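Local coordinates for protein (merozoite surface protein 1) (PDB 1B9W) that forms the two C-terminal EGF-like domains of a merozoite surface protein that probably helps malaria parasites leave, bind and invade host erythrocytes, at residues Gly55-Pro58 with Glu59-Cys62; Pro81-Glu84 with Gly85-Ser89. All blocks are in the same frame, centred on the assembly; numbering follows the deposited sequence.

Both contacts are local turns of the second EGF-like domain, and they follow one another along the chain without nesting or crossing. Contact 1 comes first: in the stretch after strand 40-43, residues 55-58 turn into 59-62 and lead onto strand 61-64, carrying C56 and C62, disulfide-bonded to C72 and C49 respectively. The chain then passes through strand 70-73 before contact 2 reverses it, joining strands 80-82 and 87-89 in a hairpin near the C terminus. The two turns meet in space, their centres about 9 Å apart. A57 and G85 share a backbone hydrogen bond, and E59 packs on C88, tying the first turn to the hairpin.

Contact 1: residues Gly55-Pro58 with Glu59-Cys62; sequences GCAP and EAEC
A57 and E59 sit close enough for the glutamate to fold back on the chain that precedes it. Its CB lies against the backbone of P58, 3.7 Å from P58 C. From there CG takes the position between the backbone N and the carbonyl carbon (chi1 70°), and a bend at chi2 (-82°) brings the carboxylate back toward A57. CD comes to 3.8 Å from the A57 CB methyl. OE1 goes further in, 3.6 Å from A57 CB and 3.7 Å from P58 CD, so it lies over the junction between alanine and proline, while OE2 stays on the same methyl and also reaches C88 of strand 87-89.

The backbone beneath is a type I beta turn from A57 to A60, with P58 and E59 at its corners. A60 N donates to A57 O over 2.8 Å; the donor stands well above the carbonyl plane (51° out of it). N53 ND2 bonds to A60 O and, weakly, to A57 O, so one side-chain amide joins both ends of the turn.

This turn separates the second and third half-cystines of the EGF pattern, in which first pairs with third and second with fourth. C56 CB meets A60 CB at 4.1 Å, the alanine methyl also resting on A57 O. C56 SG comes up against the C62 side chain, 3.8 Å from C62 SG. The two sulfurs touch without bonding: C56 is joined to C72 and C62 to C49, and I70 of strand 70-73 packs on both cysteines.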
loop_
_atom_site.group_PDB
_atom_site.type_symbol
_atom_site.label_atom_id
_atom_site.label_comp_id
_atom_site.label_asym_id
_atom_site.label_seq_id
_atom_site.Cartn_x
_atom_site.Cartn_y
_atom_site.Cartn_z
ATOM N N GLY A 55 1.714 3.520 -6.617
ATOM C CA GLY A 55 1.019 2.590 -5.692
ATOM C C GLY A 55 1.830 2.471 -4.401
ATOM O O GLY A 55 1.338 1.834 -3.436
ATOM N N CYS A 56 2.964 3.145 -4.266
ATOM C CA CYS A 56 3.761 3.110 -3.048
ATOM C C CYS A 56 3.088 3.999 -2.012
ATOM O O CYS A 56 2.363 4.927 -2.326
ATOM C CB CYS A 56 5.174 3.681 -3.257
ATOM S SG CYS A 56 6.152 2.750 -4.455
ATOM N N ALA A 57 3.341 3.704 -0.705
ATOM C CA ALA A 57 2.770 4.622 0.293
ATOM C C ALA A 57 3.121 6.063 -0.061
ATOM O O ALA A 57 4.235 6.379 -0.498
ATOM C CB ALA A 57 3.437 4.273 1.637
ATOM N N PRO A 58 2.262 7.009 0.247
ATOM C CA PRO A 58 2.481 8.407 -0.037
ATOM C C PRO A 58 3.808 8.924 0.476
ATOM O O PRO A 58 4.418 9.743 -0.235
ATOM C CB PRO A 58 1.325 9.162 0.574
ATOM C CG PRO A 58 0.302 8.142 0.911
ATOM C CD PRO A 58 0.900 6.776 0.816
ATOM N N GLU A 59 4.255 8.469 1.650
ATOM C CA GLU A 59 5.471 9.030 2.231
ATOM C C GLU A 59 6.702 8.273 1.770
ATOM O O GLU A 59 7.824 8.524 2.208
ATOM C CB GLU A 59 5.364 9.043 3.776
ATOM C CG GLU A 59 5.412 7.655 4.388
ATOM C CD GLU A 59 4.130 6.851 4.403
ATOM O OE1 GLU A 59 3.115 7.164 3.760
ATOM O OE2 GLU A 59 4.156 5.798 5.099
ATOM N N ALA A 60 6.509 7.260 0.932
ATOM C CA ALA A 60 7.597 6.475 0.406
ATOM C C ALA A 60 8.136 7.116 -0.915
ATOM O O ALA A 60 7.392 7.772 -1.637
ATOM C CB ALA A 60 7.178 5.069 0.031
ATOM N N GLU A 61 9.332 6.661 -1.231
ATOM C CA GLU A 61 9.934 7.068 -2.510
ATOM C C GLU A 61 9.669 5.976 -3.541
ATOM O O GLU A 61 9.896 4.798 -3.270
ATOM C CB GLU A 61 11.448 7.238 -2.288
ATOM C CG GLU A 61 12.245 7.102 -3.571
ATOM C CD GLU A 61 13.741 7.268 -3.334
ATOM O OE1 GLU A 61 14.150 8.402 -3.017
ATOM O OE2 GLU A 61 14.474 6.269 -3.465
ATOM N N CYS A 62 9.171 6.339 -4.712
ATOM C CA CYS A 62 8.961 5.386 -5.791
ATOM C C CYS A 62 10.095 5.545 -6.840
ATOM O O CYS A 62 10.386 6.681 -7.217
ATOM C CB CYS A 62 7.652 5.725 -6.504
ATOM S SG CYS A 62 7.122 4.505 -7.728
#

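Contact 2: residues Pro81-Glu84 with Gly85-Ser89; sequences PLFE and GVFCS
A beta hairpin with a classic bulge closes the second EGF-like domain, and L82 and F87 form its last antiparallel hydrogen-bonded pair before the turn. L82 N donates to F87 O over 2.8 Å in a nearly straight bond (173°), whereas the return bond from F87 N to L82 O is weak. V86 and F87 together face L82, which makes the bulge. L82 O has a further donor, G85 N at 3.0 Å, approaching from above the carbonyl plane and fastening the turn through F83 and E84. These two residues take left-handed backbone conformations, and G85 follows with a positive phi of 102°; a side chain there would collide with the E84 carbonyl oxygen. P81 CB covers the glycine, 3.6 Å from G85 N.

On the other face, L82 CB meets F87 CB at 4.0 Å, and farther along L82 CD2 lies 3.8 Å from S89 CB. The side chains of F83 and F87 run side by side in the same direction, their ring planes steeply inclined. They touch through F83 CD2 and F87 CD2 (4.0 Å), F83 CD2 arriving at the edge of the F87 ring near its plane. With V86 CG1 anti to the backbone N (chi1 170°), CG2 is the branch that packs on F83 O, at 3.5 Å.

These aromatic and aliphatic groups look toward the first EGF-like domain: L82 rests on Y19 and F83 on A17 of strand 16-20, F87 on Y21, and V86 O accepts a bond from R29 of strand 26-30. On the face that carries P81, C88 is joined to C74 by a disulfide.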
loop_
_atom_site.group_PDB
_atom_site.type_symbol
_atom_site.label_atom_id
_atom_site.label_comp_id
_atom_site.label_asym_id
_atom_site.label_seq_id
_atom_site.Cartn_x
_atom_site.Cartn_y
_atom_site.Cartn_z
ATOM N N PRO A 81 8.985 -1.671 4.924
ATOM C CA PRO A 81 7.886 -1.804 3.977
ATOM C C PRO A 81 6.950 -2.922 4.385
ATOM O O PRO A 81 7.360 -4.029 4.749
ATOM C CB PRO A 81 8.599 -2.104 2.656
ATOM C CG PRO A 81 9.880 -2.765 3.070
ATOM C CD PRO A 81 10.283 -2.076 4.340
ATOM N N LEU A 82 5.649 -2.679 4.301
ATOM C CA LEU A 82 4.662 -3.753 4.380
ATOM C C LEU A 82 4.095 -3.943 2.953
ATOM O O LEU A 82 3.807 -2.913 2.309
ATOM C CB LEU A 82 3.518 -3.328 5.285
ATOM C CG LEU A 82 3.477 -3.766 6.752
ATOM C CD1 LEU A 82 4.822 -4.220 7.270
ATOM C CD2 LEU A 82 2.905 -2.650 7.612
ATOM N N PHE A 83 3.881 -5.173 2.550
ATOM C CA PHE A 83 3.297 -5.468 1.244
ATOM C C PHE A 83 4.107 -4.762 0.145
ATOM O O PHE A 83 3.503 -4.146 -0.728
ATOM C CB PHE A 83 1.844 -5.017 1.159
ATOM C CG PHE A 83 0.986 -5.467 2.318
ATOM C CD1 PHE A 83 0.531 -6.766 2.389
ATOM C CD2 PHE A 83 0.628 -4.578 3.313
ATOM C CE1 PHE A 83 -0.253 -7.179 3.451
ATOM C CE2 PHE A 83 -0.164 -4.972 4.378
ATOM C CZ PHE A 83 -0.599 -6.281 4.440
ATOM N N GLU A 84 5.415 -4.854 0.232
ATOM C CA GLU A 84 6.334 -4.264 -0.737
ATOM C C GLU A 84 6.334 -2.754 -0.771
ATOM O O GLU A 84 6.838 -2.164 -1.737
ATOM C CB GLU A 84 6.087 -4.849 -2.144
ATOM C CG GLU A 84 6.314 -6.351 -2.154
ATOM C CD GLU A 84 5.680 -7.109 -3.289
ATOM O OE1 GLU A 84 4.966 -6.554 -4.152
ATOM O OE2 GLU A 84 5.905 -8.345 -3.335
ATOM N N GLY A 85 5.855 -2.081 0.285
ATOM C CA GLY A 85 5.907 -0.639 0.349
ATOM C C GLY A 85 4.599 0.056 0.050
ATOM O O GLY A 85 4.578 1.287 0.030
ATOM N N VAL A 86 3.515 -0.680 -0.070
ATOM C CA VAL A 86 2.181 -0.082 -0.127
ATOM C C VAL A 86 1.891 0.654 1.177
ATOM O O VAL A 86 1.207 1.663 1.208
ATOM C CB VAL A 86 1.144 -1.176 -0.440
ATOM C CG1 VAL A 86 -0.260 -0.666 -0.273
ATOM C CG2 VAL A 86 1.357 -1.658 -1.875
ATOM N N PHE A 87 2.443 0.112 2.275
ATOM C CA PHE A 87 2.436 0.818 3.562
ATOM C C PHE A 87 3.887 0.789 4.104
ATOM O O PHE A 87 4.645 -0.131 3.808
ATOM C CB PHE A 87 1.562 0.146 4.639
ATOM C CG PHE A 87 0.083 0.241 4.436
ATOM C CD1 PHE A 87 -0.630 1.322 4.911
ATOM C CD2 PHE A 87 -0.559 -0.786 3.765
ATOM C CE1 PHE A 87 -1.997 1.376 4.685
ATOM C CE2 PHE A 87 -1.936 -0.743 3.547
ATOM C CZ PHE A 87 -2.622 0.351 4.019
ATOM N N CYS A 88 4.243 1.785 4.913
ATOM C CA CYS A 88 5.549 1.772 5.569
ATOM C C CYS A 88 5.283 1.799 7.093
ATOM O O CYS A 88 4.504 2.659 7.466
ATOM C CB CYS A 88 6.301 3.063 5.258
ATOM S SG CYS A 88 6.864 3.069 3.506
ATOM N N SER A 89 5.923 0.923 7.861
ATOM C CA SER A 89 5.655 1.030 9.306
ATOM C C SER A 89 6.946 1.043 10.111
ATOM O O SER A 89 8.023 0.880 9.543
ATOM C CB SER A 89 4.734 -0.088 9.774
ATOM O OG SER A 89 5.450 -1.254 10.112
#